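Local coordinates for protein heroin esterase (Rhodococcus sp., PDB 1LZL) that probably hydrolyses acetyl ester bonds, including those of heroin, as a serine esterase of the alpha/beta hydrolase fold, at residues 141-144 and 145-148; 216-219 and 220-223. All coordinates share one frame; numbering follows the deposited sequence.

In the fold
Both interactions are local, each knitting together eight consecutive residues where a helix ends in a glycine of positive phi, and they lie in different parts of the alpha/beta hydrolase, with centres about 34 Å apart. Interaction 1 sits near the surface, where helix 128-142 breaks and a single short turn, 144-147, follows; a histidine-glutamate pair marks its outer side, an alanine and a leucine its buried side. Interaction 2 is the last two turns of helix 211-222, with regular backbone bonding. There aromatic rings do most of the side-chain work, three of its residues are buried, and the one polar side-chain link inside the contact is a lysine reaching the terminal glycine.

Interaction 1 (141-144 and 145-148); sequences HAHA and EELG
His143 leaves helical geometry at the end of helix 128-142, yet its carbonyl starts the short turn that follows: Leu147 N donates to His143 O at 3.0 Å. One residue on, Gly148 N bonds to Glu145 O and, weakly, to Ala144 O, a Schellman motif closing the turn; with phi positive, a side chain on Gly148 would collide with the preceding carbonyl oxygen.

On the outer side of the turn, the side chains of His143 and Glu146 run alongside each other. His143 ND1 donates to Glu146 OE1 at 3.1 Å, nearly straight (174°) and in the ring plane, whereas it meets OE1 from above the carboxylate plane, the two flat groups being turned 68° apart. The bond means that ND1 carries a proton, and the carboxylate would probably favour a positively charged imidazole. With CG anti to its carbonyl carbon (chi1 -69°), Leu147 lays CG 3.4 Å from His143 O. A water bridges the kink, donating to Ala142 O and accepting from Glu145 N.

Ala144, small enough for a buried place, touches Pro151, and Leu147 brings its apolar branch to Arg52 and Leu54 of strand 49-56. Tyr139 of helix 128-142 meets the His143 ring, while Gly148 joins its backbone to Val79, at the start of strand 79-85.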
ATOM      1  N   HIS A 141     -18.356   2.782   2.027  1.00 13.20           N
ATOM      2  CA  HIS A 141     -19.168   3.492   1.051  1.00 12.57           C
ATOM      3  C   HIS A 141     -20.630   3.390   1.466  1.00 13.47           C
ATOM      4  O   HIS A 141     -21.314   4.427   1.481  1.00 16.86           O
ATOM      5  CB  HIS A 141     -18.952   2.876  -0.344  1.00 16.28           C
ATOM      6  CG  HIS A 141     -19.814   3.589  -1.341  1.00 18.06           C
ATOM      7  ND1 HIS A 141     -20.889   2.943  -1.876  1.00 21.60           N
ATOM      8  CD2 HIS A 141     -19.784   4.851  -1.848  1.00 19.80           C
ATOM      9  CE1 HIS A 141     -21.505   3.786  -2.719  1.00 21.16           C
ATOM     10  NE2 HIS A 141     -20.857   4.940  -2.713  1.00 21.13           N
ATOM     11  N   ALA A 142     -21.067   2.199   1.823  1.00 13.48           N
ATOM     12  CA  ALA A 142     -22.492   1.979   2.171  1.00 15.84           C
ATOM     13  C   ALA A 142     -22.852   2.639   3.478  1.00 16.51           C
ATOM     14  O   ALA A 142     -23.994   3.036   3.669  1.00 19.88           O
ATOM     15  CB  ALA A 142     -22.798   0.490   2.273  1.00 15.93           C
ATOM     16  N   HIS A 143     -21.928   2.749   4.412  1.00 15.67           N
ATOM     17  CA  HIS A 143     -22.216   3.406   5.692  1.00 15.86           C
ATOM     18  C   HIS A 143     -21.668   4.822   5.740  1.00 16.82           C
ATOM     19  O   HIS A 143     -21.452   5.355   6.824  1.00 16.23           O
ATOM     20  CB  HIS A 143     -21.647   2.540   6.832  1.00 15.64           C
ATOM     21  CG  HIS A 143     -22.347   1.211   6.935  1.00 20.57           C
ATOM     22  ND1 HIS A 143     -23.335   0.956   7.861  1.00 23.89           N
ATOM     23  CD2 HIS A 143     -22.234   0.063   6.230  1.00 22.68           C
ATOM     24  CE1 HIS A 143     -23.792  -0.290   7.737  1.00 24.69           C
ATOM     25  NE2 HIS A 143     -23.128  -0.849   6.741  1.00 24.28           N
ATOM     26  N   ALA A 144     -21.425   5.511   4.610  1.00 16.69           N
ATOM     27  CA  ALA A 144     -20.671   6.771   4.651  1.00 17.41           C
ATOM     28  C   ALA A 144     -21.360   7.817   5.511  1.00 17.85           C
ATOM     29  O   ALA A 144     -20.746   8.514   6.285  1.00 19.02           O
ATOM     30  CB  ALA A 144     -20.387   7.346   3.250  1.00 17.43           C
ATOM     31  N   GLU A 145     -22.681   7.924   5.381  1.00 24.82           N
ATOM     32  CA  GLU A 145     -23.370   8.984   6.126  1.00 24.56           C
ATOM     33  C   GLU A 145     -23.198   8.800   7.627  1.00 22.99           C
ATOM     34  O   GLU A 145     -22.851   9.737   8.354  1.00 25.42           O
ATOM     35  CB  GLU A 145     -24.848   9.009   5.708  1.00 33.10           C
ATOM     36  CG  GLU A 145     -25.432  10.411   5.816  1.00 43.72           C
ATOM     37  CD  GLU A 145     -26.925  10.495   5.650  1.00 50.50           C
ATOM     38  OE1 GLU A 145     -27.462   9.978   4.644  1.00 53.46           O
ATOM     39  OE2 GLU A 145     -27.582  11.118   6.530  1.00 72.03           O
ATOM     40  N   GLU A 146     -23.440   7.576   8.069  1.00 23.40           N
ATOM     41  CA  GLU A 146     -23.333   7.261   9.489  1.00 24.71           C
ATOM     42  C   GLU A 146     -21.910   7.528   9.935  1.00 23.53           C
ATOM     43  O   GLU A 146     -21.644   7.927  11.076  1.00 25.11           O
ATOM     44  CB  GLU A 146     -23.775   5.820   9.728  1.00 29.23           C
ATOM     45  CG  GLU A 146     -22.847   4.793  10.290  1.00 33.93           C
ATOM     46  CD  GLU A 146     -23.321   3.350  10.171  1.00 32.02           C
ATOM     47  OE1 GLU A 146     -24.479   3.104   9.776  1.00 35.44           O
ATOM     48  OE2 GLU A 146     -22.494   2.454  10.471  1.00 49.17           O
ATOM     49  N   LEU A 147     -20.941   7.296   9.069  1.00 17.66           N
ATOM     50  CA  LEU A 147     -19.549   7.439   9.451  1.00 16.38           C
ATOM     51  C   LEU A 147     -19.010   8.844   9.252  1.00 17.54           C
ATOM     52  O   LEU A 147     -17.872   9.159   9.599  1.00 19.64           O
ATOM     53  CB  LEU A 147     -18.684   6.474   8.627  1.00 18.05           C
ATOM     54  CG  LEU A 147     -18.843   4.983   8.901  1.00 17.41           C
ATOM     55  CD1 LEU A 147     -17.908   4.223   7.979  1.00 17.85           C
ATOM     56  CD2 LEU A 147     -18.522   4.603  10.331  1.00 18.75           C
ATOM     57  N   GLY A 148     -19.805   9.746   8.685  1.00 18.14           N
ATOM     58  CA  GLY A 148     -19.376  11.125   8.556  1.00 19.23           C
ATOM     59  C   GLY A 148     -18.413  11.291   7.376  1.00 17.73           C
ATOM     60  O   GLY A 148     -17.577  12.210   7.356  1.00 18.57           O
TER
HETATM   61  O   HOH W   1     -24.795   6.050   3.810  1.00 33.08           O

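Interaction 2 (216-219 and 220-223); sequences LSWK and YYLG
Four successive i to i+4 bonds run from Tyr220 N to Leu216 O through to Gly223 N to Lys219 O, the first at 2.9 Å and nearly straight, before Gly223 leaves the helix with positive phi, where a side chain would jam against Leu222 O.

The ring of Tyr220 folds back over its own helix, and Leu216 O lies 3.1 Å above one face, offset toward the rim; Leu216 CB adds an apolar touch on CE2, and the hydroxyl bonds to Phe23 O. Trp218 and Tyr221 lie side by side, their rings oblique at 54°; the six-membered ring of Trp218 comes to the Tyr221 ring edge, near its plane, with Trp218 CZ3 3.8 Å from Tyr221 CD2. Leu222 CD1 packs at 3.8 Å from Trp218 CE3.

Lys219 bends at chi2 (53°), which turns its chain along the helix and brings NZ to Gly223 O at 3.1 Å. A methionine in its place would probably leave Gly223 O without this donor and the chain after the helix less firmly held.

Phe90 stacks on Tyr221 and meets Trp218, while Ser217 OG bonds to Gly89 O and Glu190 OE2. These side chains join the helix end to the Gly89-Phe90 loop, probably the oxyanion-hole loop as in hormone-sensitive-lipase-like esterases, and Ser217 lies near, without touching, the probable Ser160-His290-Asp260 triad typical of alpha/beta hydrolases.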
ATOM      1  N   LEU A 216       9.286 -15.329  -2.861  1.00 13.24           N
ATOM      2  CA  LEU A 216       8.615 -15.919  -1.702  1.00 12.27           C
ATOM      3  C   LEU A 216       7.302 -15.185  -1.452  1.00 11.95           C
ATOM      4  O   LEU A 216       6.273 -15.831  -1.108  1.00 13.67           O
ATOM      5  CB  LEU A 216       9.485 -15.855  -0.441  1.00 15.20           C
ATOM      6  CG  LEU A 216      10.554 -16.973  -0.306  1.00 23.12           C
ATOM      7  CD1 LEU A 216      10.935 -17.514  -1.661  1.00 39.50           C
ATOM      8  CD2 LEU A 216      11.690 -16.440   0.524  1.00 21.22           C
ATOM      9  N   SER A 217       7.268 -13.886  -1.651  1.00 11.97           N
ATOM     10  CA  SER A 217       6.044 -13.099  -1.359  1.00 10.22           C
ATOM     11  C   SER A 217       4.927 -13.518  -2.276  1.00 11.22           C
ATOM     12  O   SER A 217       3.805 -13.788  -1.831  1.00 11.22           O
ATOM     13  CB  SER A 217       6.391 -11.631  -1.555  1.00 10.43           C
ATOM     14  OG  SER A 217       5.272 -10.739  -1.584  1.00 11.14           O
ATOM     15  N   TRP A 218       5.194 -13.616  -3.585  1.00 11.64           N
ATOM     16  CA  TRP A 218       4.097 -14.022  -4.468  1.00 11.62           C
ATOM     17  C   TRP A 218       3.687 -15.469  -4.260  1.00 11.78           C
ATOM     18  O   TRP A 218       2.532 -15.829  -4.414  1.00 12.44           O
ATOM     19  CB  TRP A 218       4.491 -13.765  -5.924  1.00 12.78           C
ATOM     20  CG  TRP A 218       4.428 -12.278  -6.241  1.00 11.02           C
ATOM     21  CD1 TRP A 218       5.494 -11.391  -6.348  1.00 11.66           C
ATOM     22  CD2 TRP A 218       3.236 -11.542  -6.494  1.00 10.78           C
ATOM     23  NE1 TRP A 218       5.017 -10.115  -6.660  1.00 11.64           N
ATOM     24  CE2 TRP A 218       3.634 -10.204  -6.742  1.00 10.72           C
ATOM     25  CE3 TRP A 218       1.871 -11.852  -6.519  1.00 11.08           C
ATOM     26  CZ2 TRP A 218       2.722  -9.199  -7.025  1.00 11.30           C
ATOM     27  CZ3 TRP A 218       0.941 -10.848  -6.810  1.00 11.48           C
ATOM     28  CH2 TRP A 218       1.372  -9.526  -7.063  1.00 11.46           C
ATOM     29  N   LYS A 219       4.656 -16.332  -3.936  1.00 11.88           N
ATOM     30  CA  LYS A 219       4.320 -17.741  -3.648  1.00 12.99           C
ATOM     31  C   LYS A 219       3.429 -17.840  -2.419  1.00 12.26           C
ATOM     32  O   LYS A 219       2.422 -18.558  -2.444  1.00 14.37           O
ATOM     33  CB  LYS A 219       5.613 -18.546  -3.500  1.00 16.81           C
ATOM     34  CG  LYS A 219       5.415 -20.041  -3.247  1.00 20.71           C
ATOM     35  CD  LYS A 219       4.489 -20.565  -4.340  1.00 19.09           C
ATOM     36  CE  LYS A 219       4.263 -22.067  -4.339  1.00 21.09           C
ATOM     37  NZ  LYS A 219       3.574 -22.464  -5.591  1.00 29.25           N
ATOM     38  N   TYR A 220       3.733 -17.143  -1.330  1.00 11.24           N
ATOM     39  CA  TYR A 220       2.859 -17.147  -0.156  1.00 10.78           C
ATOM     40  C   TYR A 220       1.463 -16.654  -0.514  1.00  9.95           C
ATOM     41  O   TYR A 220       0.474 -17.251  -0.061  1.00 11.81           O
ATOM     42  CB  TYR A 220       3.423 -16.232   0.932  1.00 11.90           C
ATOM     43  CG  TYR A 220       4.693 -16.744   1.562  1.00 13.71           C
ATOM     44  CD1 TYR A 220       4.915 -18.107   1.723  1.00 18.85           C
ATOM     45  CD2 TYR A 220       5.634 -15.851   2.015  1.00 15.19           C
ATOM     46  CE1 TYR A 220       6.117 -18.504   2.326  1.00 23.61           C
ATOM     47  CE2 TYR A 220       6.836 -16.233   2.613  1.00 15.61           C
ATOM     48  CZ  TYR A 220       7.045 -17.580   2.760  1.00 20.20           C
ATOM     49  OH  TYR A 220       8.223 -17.991   3.342  1.00 22.90           O
ATOM     50  N   TYR A 221       1.391 -15.571  -1.287  1.00  9.95           N
ATOM     51  CA  TYR A 221       0.078 -14.960  -1.573  1.00  9.89           C
ATOM     52  C   TYR A 221      -0.792 -15.789  -2.509  1.00 10.85           C
ATOM     53  O   TYR A 221      -1.995 -15.955  -2.297  1.00 11.05           O
ATOM     54  CB  TYR A 221       0.383 -13.605  -2.242  1.00  9.15           C
ATOM     55  CG  TYR A 221      -0.808 -12.710  -2.515  1.00  9.28           C
ATOM     56  CD1 TYR A 221      -1.882 -12.598  -1.636  1.00 10.41           C
ATOM     57  CD2 TYR A 221      -0.819 -11.941  -3.667  1.00 10.07           C
ATOM     58  CE1 TYR A 221      -2.944 -11.750  -1.936  1.00  9.78           C
ATOM     59  CE2 TYR A 221      -1.860 -11.084  -3.984  1.00 10.18           C
ATOM     60  CZ  TYR A 221      -2.930 -11.006  -3.085  1.00 11.01           C
ATOM     61  OH  TYR A 221      -3.996 -10.143  -3.357  1.00 13.08           O
ATOM     62  N   LEU A 222      -0.200 -16.311  -3.590  1.00 11.32           N
ATOM     63  CA  LEU A 222      -1.008 -16.991  -4.599  1.00 13.12           C
ATOM     64  C   LEU A 222      -1.206 -18.479  -4.278  1.00 13.01           C
ATOM     65  O   LEU A 222      -2.180 -19.050  -4.812  1.00 15.43           O
ATOM     66  CB  LEU A 222      -0.338 -16.813  -5.964  1.00 12.56           C
ATOM     67  CG  LEU A 222      -0.236 -15.295  -6.351  1.00 11.74           C
ATOM     68  CD1 LEU A 222       0.366 -15.160  -7.737  1.00 16.40           C
ATOM     69  CD2 LEU A 222      -1.588 -14.596  -6.272  1.00 15.22           C
ATOM     70  N   GLY A 223      -0.361 -19.038  -3.418  1.00 11.97           N
ATOM     71  CA  GLY A 223      -0.636 -20.391  -2.927  1.00 15.80           C
ATOM     72  C   GLY A 223       0.109 -21.525  -3.632  1.00 19.45           C
ATOM     73  O   GLY A 223       0.814 -21.334  -4.629  1.00 24.31           O
TER